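Local coordinates for protein GH3 beta-N-acetylglucosaminidase (Paenibacillaceae, PDB 6K5J) that hydrolyses terminal beta-linked N-acetylglucosamine residues as a beta-N-acetylglucosaminidase of glycoside hydrolase family 3, at residues 182-187 and 225-230; 124-129 and 175-180. All coordinates share one frame; numbering follows the deposited sequence.

Contact 1 and contact 2 share strand 178-184 and lie in series along the chain, with centres about 19 Å apart. Contact 2 lies near the start of that strand, where helices 111-127 and 158-174 end; its touching residues are buried or partly exposed, and one arginine supplies its single hydrogen bond across the segments. Contact 1 lies at the strand's far end: all its touching residues are buried, two backbone bonds pair 182-187 with 225-230, and lysine and histidine side chains reach the bound NAG. The two contacts meet directly, through packing of Asp225, Ala226 and Met228 against 178-180. Backbone pairing and sugar contacts at the strand's C-terminal end thus give way to helix-end packing at its start.

Contact 1. Residues 182-187 and 225-230; sequences KHFPGH and DAVMTA. With NAG (2-acetamido-2-deoxy-beta-D-glucopyranose), chain B.
Phe184 and Thr229 form a parallel beta bridge, closed by two backbone hydrogen bonds. Phe184 N gives a nearly straight bond to Met228 O (2.7 Å, 167°). Ala230 N reaches Phe184 O at 2.8 Å, with a more bent 139°. Packing is close around this pair: Phe184 CB lies 3.5 Å from Val227 CG1. On the neighbouring residues, His183 CB comes to 3.6 Å from Ala230 CB.

Strands 178-184 and 226-229 are neighbours in the parallel sheet of the TIM-barrel domain, and their C-terminal ends look onto the bound NAG. A cis peptide before His183 marks the corner in the chain here, and a second precedes Pro185. Lys182 CG sits between the backbone N and the carbonyl carbon (chi1 67°); past it the extended chain carries NZ to 2.9 Å from NAG O3, while Glu85 and the carbonyl of Phe134 also hold the ammonium. On the same hydroxyl, His183 NE2 forms a 2.7 Å hydrogen bond with NAG O3. NAG C8 lies over one face of the imidazole, offset toward the rim, and Lys182 CG over the centre of the other, while Asp139 binds ND1. An alanine in place of His183 would probably leave NAG O3 without its imidazole partner and open a gap between Lys182 and the acetamido methyl.

Toward the sugar the two segments meet more loosely. Met228 SD stands 4.9 Å from the centroid of the His183 ring in an oblique sulfur-aromatic contact. His187 CD2, on a ring tethered to Ser194 and Thr190, comes no closer than 4.1 Å to Ala230 CB.

Contact 2. Residues 124-129 and 175-180; sequences ELRALG and AGVAAT
Two neighbouring helix ends, each finished by a Schellman motif, meet where Arg126 of helix 111-127 reaches across to Gly176, just beyond helix 158-174. The evidence for the caps is in the glycines: Gly129 and Gly176 both have positive phi (81° and 86°); Gly129 N bonds back to Arg126 O at 3.0 Å and the next backbone N to Leu125 O, and Gly176 likewise has two bonds into its helix's last turn.

Arg126 carries most of the contact. Its CG is anti to the backbone N (chi1 -165°), and a bend at the next torsion folds the chain along the backbone of 175-176, putting CB 3.6 Å from Ala175 O and CD 3.4 Å from Gly176 O. From there NH1 donates to Gly176 O over 2.7 Å; the bond falls on a carbonyl lone pair and lies almost in the guanidinium plane. The same NH1 also binds the carbonyl of Arg340, while NH2 binds that of Ala341, so three backbone oxygens fix the group's rotation. The positive-phi backbone of Gly176 calls for glycine, whose missing side chain leaves Arg126 NH1 room.

On the buried side the contact is apolar and looser. Val177 CG2 lies 4.2 Å from Leu125 CB and 4.1 Å from Arg126 CB, with Asn133 touching both Leu125 and Val177. Helix followed by parallel strand, as 158-174 by 178-184, is the repeating order of the TIM barrel, the fold of this family's N-terminal domain.

Contact 1. Residues 182-187 and 225-230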
ATOM      1  N   LYS A 182       6.417  -0.902   7.178  1.00 17.80           N
ATOM      2  CA  LYS A 182       6.320  -2.292   6.744  1.00 18.76           C
ATOM      3  C   LYS A 182       7.191  -2.468   5.501  1.00 16.70           C
ATOM      4  O   LYS A 182       7.514  -1.494   4.821  1.00 17.07           O
ATOM      5  CB  LYS A 182       4.845  -2.672   6.491  1.00 17.00           C
ATOM      6  CG  LYS A 182       4.174  -1.940   5.299  1.00 16.10           C
ATOM      7  CD  LYS A 182       2.660  -2.270   5.240  1.00 15.21           C
ATOM      8  CE  LYS A 182       2.005  -1.764   3.937  1.00 14.69           C
ATOM      9  NZ  LYS A 182       0.506  -1.984   3.968  1.00 17.27           N
ATOM     10  N   HIS A 183       7.612  -3.703   5.204  1.00 17.00           N
ATOM     11  CA  HIS A 183       7.373  -4.944   5.931  1.00 17.47           C
ATOM     12  C   HIS A 183       8.721  -5.431   6.481  1.00 17.81           C
ATOM     13  O   HIS A 183       9.571  -5.910   5.717  1.00 18.59           O
ATOM     14  CB  HIS A 183       6.775  -6.017   5.005  1.00 15.57           C
ATOM     15  CG  HIS A 183       5.523  -5.595   4.283  1.00 14.50           C
ATOM     16  ND1 HIS A 183       5.540  -4.798   3.157  1.00 18.08           N
ATOM     17  CD2 HIS A 183       4.220  -5.880   4.523  1.00 18.15           C
ATOM     18  CE1 HIS A 183       4.301  -4.613   2.731  1.00 18.55           C
ATOM     19  NE2 HIS A 183       3.480  -5.255   3.545  1.00 19.24           N
ATOM     20  N   PHE A 184       8.901  -5.321   7.793  1.00 17.97           N
ATOM     21  CA  PHE A 184      10.218  -5.506   8.397  1.00 18.53           C
ATOM     22  C   PHE A 184      10.655  -6.973   8.322  1.00 17.82           C
ATOM     23  O   PHE A 184       9.855  -7.871   8.596  1.00 18.62           O
ATOM     24  CB  PHE A 184      10.182  -5.036   9.858  1.00 17.29           C
ATOM     25  CG  PHE A 184      11.502  -5.159  10.573  1.00 17.77           C
ATOM     26  CD1 PHE A 184      11.832  -6.322  11.256  1.00 18.61           C
ATOM     27  CD2 PHE A 184      12.405  -4.107  10.574  1.00 18.54           C
ATOM     28  CE1 PHE A 184      13.055  -6.445  11.914  1.00 19.61           C
ATOM     29  CE2 PHE A 184      13.629  -4.208  11.237  1.00 21.17           C
ATOM     30  CZ  PHE A 184      13.958  -5.382  11.904  1.00 17.78           C
ATOM     31  N   PRO A 185      11.942  -7.249   8.026  1.00 17.92           N
ATOM     32  CA  PRO A 185      13.034  -6.285   7.827  1.00 17.98           C
ATOM     33  C   PRO A 185      13.235  -5.804   6.387  1.00 20.85           C
ATOM     34  O   PRO A 185      14.286  -5.244   6.093  1.00 22.23           O
ATOM     35  CB  PRO A 185      14.273  -7.066   8.298  1.00 18.52           C
ATOM     36  CG  PRO A 185      13.952  -8.490   7.947  1.00 20.51           C
ATOM     37  CD  PRO A 185      12.448  -8.628   8.167  1.00 20.04           C
ATOM     38  N   GLY A 186      12.261  -6.012   5.501  1.00 19.81           N
ATOM     39  CA  GLY A 186      12.390  -5.462   4.164  1.00 17.14           C
ATOM     40  C   GLY A 186      12.020  -6.451   3.079  1.00 18.79           C
ATOM     41  O   GLY A 186      12.717  -7.444   2.878  1.00 20.62           O
ATOM     42  N   HIS A 187      10.936  -6.164   2.362  1.00 17.31           N
ATOM     43  CA  HIS A 187      10.348  -7.037   1.354  1.00 20.75           C
ATOM     44  C   HIS A 187      10.739  -6.645  -0.070  1.00 18.16           C
ATOM     45  O   HIS A 187      10.267  -7.274  -1.019  1.00 20.70           O
ATOM     46  CB  HIS A 187       8.811  -7.011   1.508  1.00 18.98           C
ATOM     47  CG  HIS A 187       8.108  -8.281   1.117  1.00 21.07           C
ATOM     48  ND1 HIS A 187       8.325  -8.929  -0.085  1.00 18.20           N
ATOM     49  CD2 HIS A 187       7.135  -8.987   1.752  1.00 18.18           C
ATOM     50  CE1 HIS A 187       7.544  -9.993  -0.159  1.00 20.79           C
ATOM     51  NE2 HIS A 187       6.815 -10.056   0.942  1.00 18.03           N
ATOM     52  N   ASP A 225       5.078   4.564  15.579  1.00 19.05           N
ATOM     53  CA  ASP A 225       4.116   3.932  16.478  1.00 19.26           C
ATOM     54  C   ASP A 225       4.100   2.418  16.342  1.00 22.58           C
ATOM     55  O   ASP A 225       3.861   1.719  17.331  1.00 18.34           O
ATOM     56  CB  ASP A 225       2.710   4.477  16.223  1.00 18.87           C
ATOM     57  CG  ASP A 225       2.496   5.849  16.832  1.00 22.40           C
ATOM     58  OD1 ASP A 225       3.357   6.307  17.621  1.00 23.54           O
ATOM     59  OD2 ASP A 225       1.468   6.469  16.516  1.00 21.55           O
ATOM     60  N   ALA A 226       4.331   1.890  15.138  1.00 19.40           N
ATOM     61  CA  ALA A 226       4.217   0.453  14.933  1.00 19.31           C
ATOM     62  C   ALA A 226       5.107   0.029  13.775  1.00 18.88           C
ATOM     63  O   ALA A 226       5.475   0.836  12.918  1.00 15.86           O
ATOM     64  CB  ALA A 226       2.753   0.034  14.695  1.00 18.26           C
ATOM     65  N   VAL A 227       5.492  -1.251  13.803  1.00 17.75           N
ATOM     66  CA  VAL A 227       6.259  -1.916  12.755  1.00 20.21           C
ATOM     67  C   VAL A 227       5.518  -3.207  12.401  1.00 22.27           C
ATOM     68  O   VAL A 227       5.159  -3.982  13.297  1.00 17.83           O
ATOM     69  CB  VAL A 227       7.704  -2.215  13.218  1.00 20.24           C
ATOM     70  CG1 VAL A 227       8.489  -3.019  12.166  1.00 15.95           C
ATOM     71  CG2 VAL A 227       8.452  -0.917  13.569  1.00 18.23           C
ATOM     72  N   MET A 228       5.274  -3.432  11.106  1.00 17.72           N
ATOM     73  CA  MET A 228       4.684  -4.680  10.631  1.00 18.27           C
ATOM     74  C   MET A 228       5.761  -5.570  10.020  1.00 19.40           C
ATOM     75  O   MET A 228       6.635  -5.094   9.289  1.00 20.88           O
ATOM     76  CB  MET A 228       3.579  -4.419   9.596  1.00 16.27           C
ATOM     77  CG  MET A 228       3.058  -5.689   8.897  1.00 20.10           C
ATOM     78  SD  MET A 228       1.785  -5.337   7.651  1.00 21.39           S
ATOM     79  CE  MET A 228       0.383  -4.929   8.690  1.00 20.59           C
ATOM     80  N   THR A 229       5.685  -6.870  10.304  1.00 17.14           N
ATOM     81  CA  THR A 229       6.697  -7.807   9.838  1.00 19.15           C
ATOM     82  C   THR A 229       6.406  -8.274   8.411  1.00 22.40           C
ATOM     83  O   THR A 229       5.320  -8.050   7.863  1.00 23.99           O
ATOM     84  CB  THR A 229       6.777  -9.023  10.776  1.00 22.45           C
ATOM     85  OG1 THR A 229       5.554  -9.760  10.696  1.00 24.10           O
ATOM     86  CG2 THR A 229       6.992  -8.585  12.203  1.00 21.51           C
ATOM     87  N   ALA A 230       7.400  -8.943   7.814  1.00 20.86           N
ATOM     88  CA  ALA A 230       7.278  -9.603   6.518  1.00 22.06           C
ATOM     89  C   ALA A 230       7.283 -11.120   6.686  1.00 21.85           C
ATOM     90  O   ALA A 230       8.084 -11.663   7.456  1.00 21.12           O
ATOM     91  CB  ALA A 230       8.434  -9.205   5.599  1.00 19.92           C
TER
HETATM   92  C1  NAG B 601      -0.959  -8.144   3.516  1.00 22.67           C
HETATM   93  C2  NAG B 601      -0.015  -7.046   2.963  1.00 21.34           C
HETATM   94  C3  NAG B 601       0.114  -5.870   3.947  1.00 20.23           C
HETATM   95  C4  NAG B 601      -1.249  -5.404   4.440  1.00 19.76           C
HETATM   96  C5  NAG B 601      -2.001  -6.589   5.021  1.00 22.04           C
HETATM   97  C6  NAG B 601      -3.377  -6.246   5.544  1.00 21.53           C
HETATM   98  C7  NAG B 601       1.971  -7.438   1.547  1.00 21.16           C
HETATM   99  C8  NAG B 601       3.323  -8.095   1.474  1.00 18.32           C
HETATM  100  N2  NAG B 601       1.297  -7.617   2.688  1.00 18.72           N
HETATM  101  O1  NAG B 601      -1.261  -9.014   2.478  1.00 27.90           O
HETATM  102  O3  NAG B 601       0.790  -4.784   3.321  1.00 18.61           O
HETATM  103  O4  NAG B 601      -1.096  -4.399   5.436  1.00 18.22           O
HETATM  104  O5  NAG B 601      -2.180  -7.555   3.980  1.00 20.51           O
HETATM  105  O6  NAG B 601      -4.274  -5.937   4.484  1.00 21.88           O
HETATM  106  O7  NAG B 601       1.524  -6.760   0.625  1.00 20.36           O

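Contact 2. Residues 124-129 and 175-180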
ATOM      1  N   GLU A 124      -7.585  12.978   6.805  1.00 20.77           N
ATOM      2  CA  GLU A 124      -8.869  12.470   6.356  1.00 19.01           C
ATOM      3  C   GLU A 124      -9.223  11.168   7.072  1.00 20.00           C
ATOM      4  O   GLU A 124     -10.379  10.968   7.461  1.00 20.61           O
ATOM      5  CB  GLU A 124      -8.840  12.324   4.833  1.00 19.57           C
ATOM      6  CG  GLU A 124      -8.546  13.686   4.155  1.00 22.69           C
ATOM      7  CD  GLU A 124      -8.661  13.676   2.634  1.00 24.21           C
ATOM      8  OE1 GLU A 124      -8.661  12.584   2.043  1.00 21.74           O
ATOM      9  OE2 GLU A 124      -8.725  14.775   2.028  1.00 24.03           O
ATOM     10  N   LEU A 125      -8.245  10.286   7.291  1.00 18.98           N
ATOM     11  CA  LEU A 125      -8.538   9.059   8.027  1.00 19.78           C
ATOM     12  C   LEU A 125      -9.031   9.377   9.432  1.00 19.78           C
ATOM     13  O   LEU A 125     -10.027   8.808   9.899  1.00 19.62           O
ATOM     14  CB  LEU A 125      -7.306   8.155   8.095  1.00 17.16           C
ATOM     15  CG  LEU A 125      -6.826   7.464   6.813  1.00 17.93           C
ATOM     16  CD1 LEU A 125      -5.590   6.602   7.099  1.00 19.84           C
ATOM     17  CD2 LEU A 125      -7.933   6.635   6.166  1.00 18.36           C
ATOM     18  N   ARG A 126      -8.339  10.282  10.128  1.00 20.25           N
ATOM     19  CA  ARG A 126      -8.712  10.594  11.506  1.00 22.42           C
ATOM     20  C   ARG A 126     -10.113  11.190  11.574  1.00 21.07           C
ATOM     21  O   ARG A 126     -10.880  10.897  12.503  1.00 21.03           O
ATOM     22  CB  ARG A 126      -7.686  11.542  12.129  1.00 23.34           C
ATOM     23  CG  ARG A 126      -7.773  11.663  13.656  1.00 22.64           C
ATOM     24  CD  ARG A 126      -7.583  10.308  14.343  1.00 31.53           C
ATOM     25  NE  ARG A 126      -8.246  10.262  15.648  1.00 35.31           N
ATOM     26  CZ  ARG A 126      -7.627  10.058  16.812  1.00 34.01           C
ATOM     27  NH1 ARG A 126      -6.318   9.860  16.857  1.00 26.15           N
ATOM     28  NH2 ARG A 126      -8.327  10.052  17.941  1.00 39.64           N
ATOM     29  N   ALA A 127     -10.476  12.004  10.580  1.00 20.12           N
ATOM     30  CA  ALA A 127     -11.835  12.531  10.499  1.00 22.68           C
ATOM     31  C   ALA A 127     -12.868  11.424  10.349  1.00 24.36           C
ATOM     32  O   ALA A 127     -14.038  11.631  10.692  1.00 23.24           O
ATOM     33  CB  ALA A 127     -11.946  13.515   9.334  1.00 20.78           C
ATOM     34  N   LEU A 128     -12.464  10.246   9.863  1.00 19.56           N
ATOM     35  CA  LEU A 128     -13.369   9.117   9.730  1.00 17.29           C
ATOM     36  C   LEU A 128     -13.310   8.169  10.925  1.00 21.42           C
ATOM     37  O   LEU A 128     -13.901   7.087  10.870  1.00 20.75           O
ATOM     38  CB  LEU A 128     -13.063   8.346   8.443  1.00 21.08           C
ATOM     39  CG  LEU A 128     -13.059   9.166   7.151  1.00 24.79           C
ATOM     40  CD1 LEU A 128     -12.871   8.244   5.948  1.00 22.40           C
ATOM     41  CD2 LEU A 128     -14.336   9.971   6.997  1.00 24.23           C
ATOM     42  N   GLY A 129     -12.611   8.542  11.999  1.00 18.64           N
ATOM     43  CA  GLY A 129     -12.485   7.665  13.146  1.00 20.54           C
ATOM     44  C   GLY A 129     -11.432   6.590  13.001  1.00 18.00           C
ATOM     45  O   GLY A 129     -11.349   5.695  13.856  1.00 20.32           O
ATOM     46  N   ALA A 175      -1.086  13.953  12.225  1.00 22.47           N
ATOM     47  CA  ALA A 175      -2.527  14.007  12.030  1.00 22.86           C
ATOM     48  C   ALA A 175      -3.289  13.112  12.999  1.00 22.78           C
ATOM     49  O   ALA A 175      -4.516  13.013  12.895  1.00 27.90           O
ATOM     50  CB  ALA A 175      -2.883  13.624  10.591  1.00 21.13           C
ATOM     51  N   GLY A 176      -2.602  12.470  13.939  1.00 22.72           N
ATOM     52  CA  GLY A 176      -3.267  11.621  14.900  1.00 23.94           C
ATOM     53  C   GLY A 176      -3.503  10.195  14.444  1.00 22.79           C
ATOM     54  O   GLY A 176      -4.364   9.516  15.006  1.00 26.05           O
ATOM     55  N   VAL A 177      -2.766   9.714  13.446  1.00 20.85           N
ATOM     56  CA  VAL A 177      -2.907   8.343  12.959  1.00 18.22           C
ATOM     57  C   VAL A 177      -1.593   7.617  13.211  1.00 20.20           C
ATOM     58  O   VAL A 177      -0.531   8.069  12.764  1.00 17.91           O
ATOM     59  CB  VAL A 177      -3.279   8.305  11.467  1.00 22.04           C
ATOM     60  CG1 VAL A 177      -3.259   6.871  10.946  1.00 20.75           C
ATOM     61  CG2 VAL A 177      -4.644   8.948  11.250  1.00 18.60           C
ATOM     62  N   ALA A 178      -1.659   6.504  13.942  1.00 18.44           N
ATOM     63  CA  ALA A 178      -0.468   5.695  14.168  1.00 19.95           C
ATOM     64  C   ALA A 178       0.068   5.168  12.845  1.00 20.91           C
ATOM     65  O   ALA A 178      -0.664   4.546  12.075  1.00 20.30           O
ATOM     66  CB  ALA A 178      -0.795   4.529  15.101  1.00 18.43           C
ATOM     67  N   ALA A 179       1.341   5.430  12.574  1.00 18.60           N
ATOM     68  CA  ALA A 179       1.990   4.880  11.393  1.00 19.22           C
ATOM     69  C   ALA A 179       2.530   3.487  11.688  1.00 20.92           C
ATOM     70  O   ALA A 179       2.964   3.189  12.805  1.00 18.23           O
ATOM     71  CB  ALA A 179       3.133   5.784  10.925  1.00 17.38           C
ATOM     72  N   THR A 180       2.518   2.637  10.660  1.00 17.25           N
ATOM     73  CA  THR A 180       3.011   1.263  10.755  1.00 17.85           C
ATOM     74  C   THR A 180       3.973   1.045   9.595  1.00 18.96           C
ATOM     75  O   THR A 180       3.535   0.751   8.476  1.00 17.86           O
ATOM     76  CB  THR A 180       1.877   0.235  10.701  1.00 17.02           C
ATOM     77  OG1 THR A 180       0.850   0.579  11.629  1.00 19.92           O
ATOM     78  CG2 THR A 180       2.409  -1.186  11.035  1.00 19.20           C
TER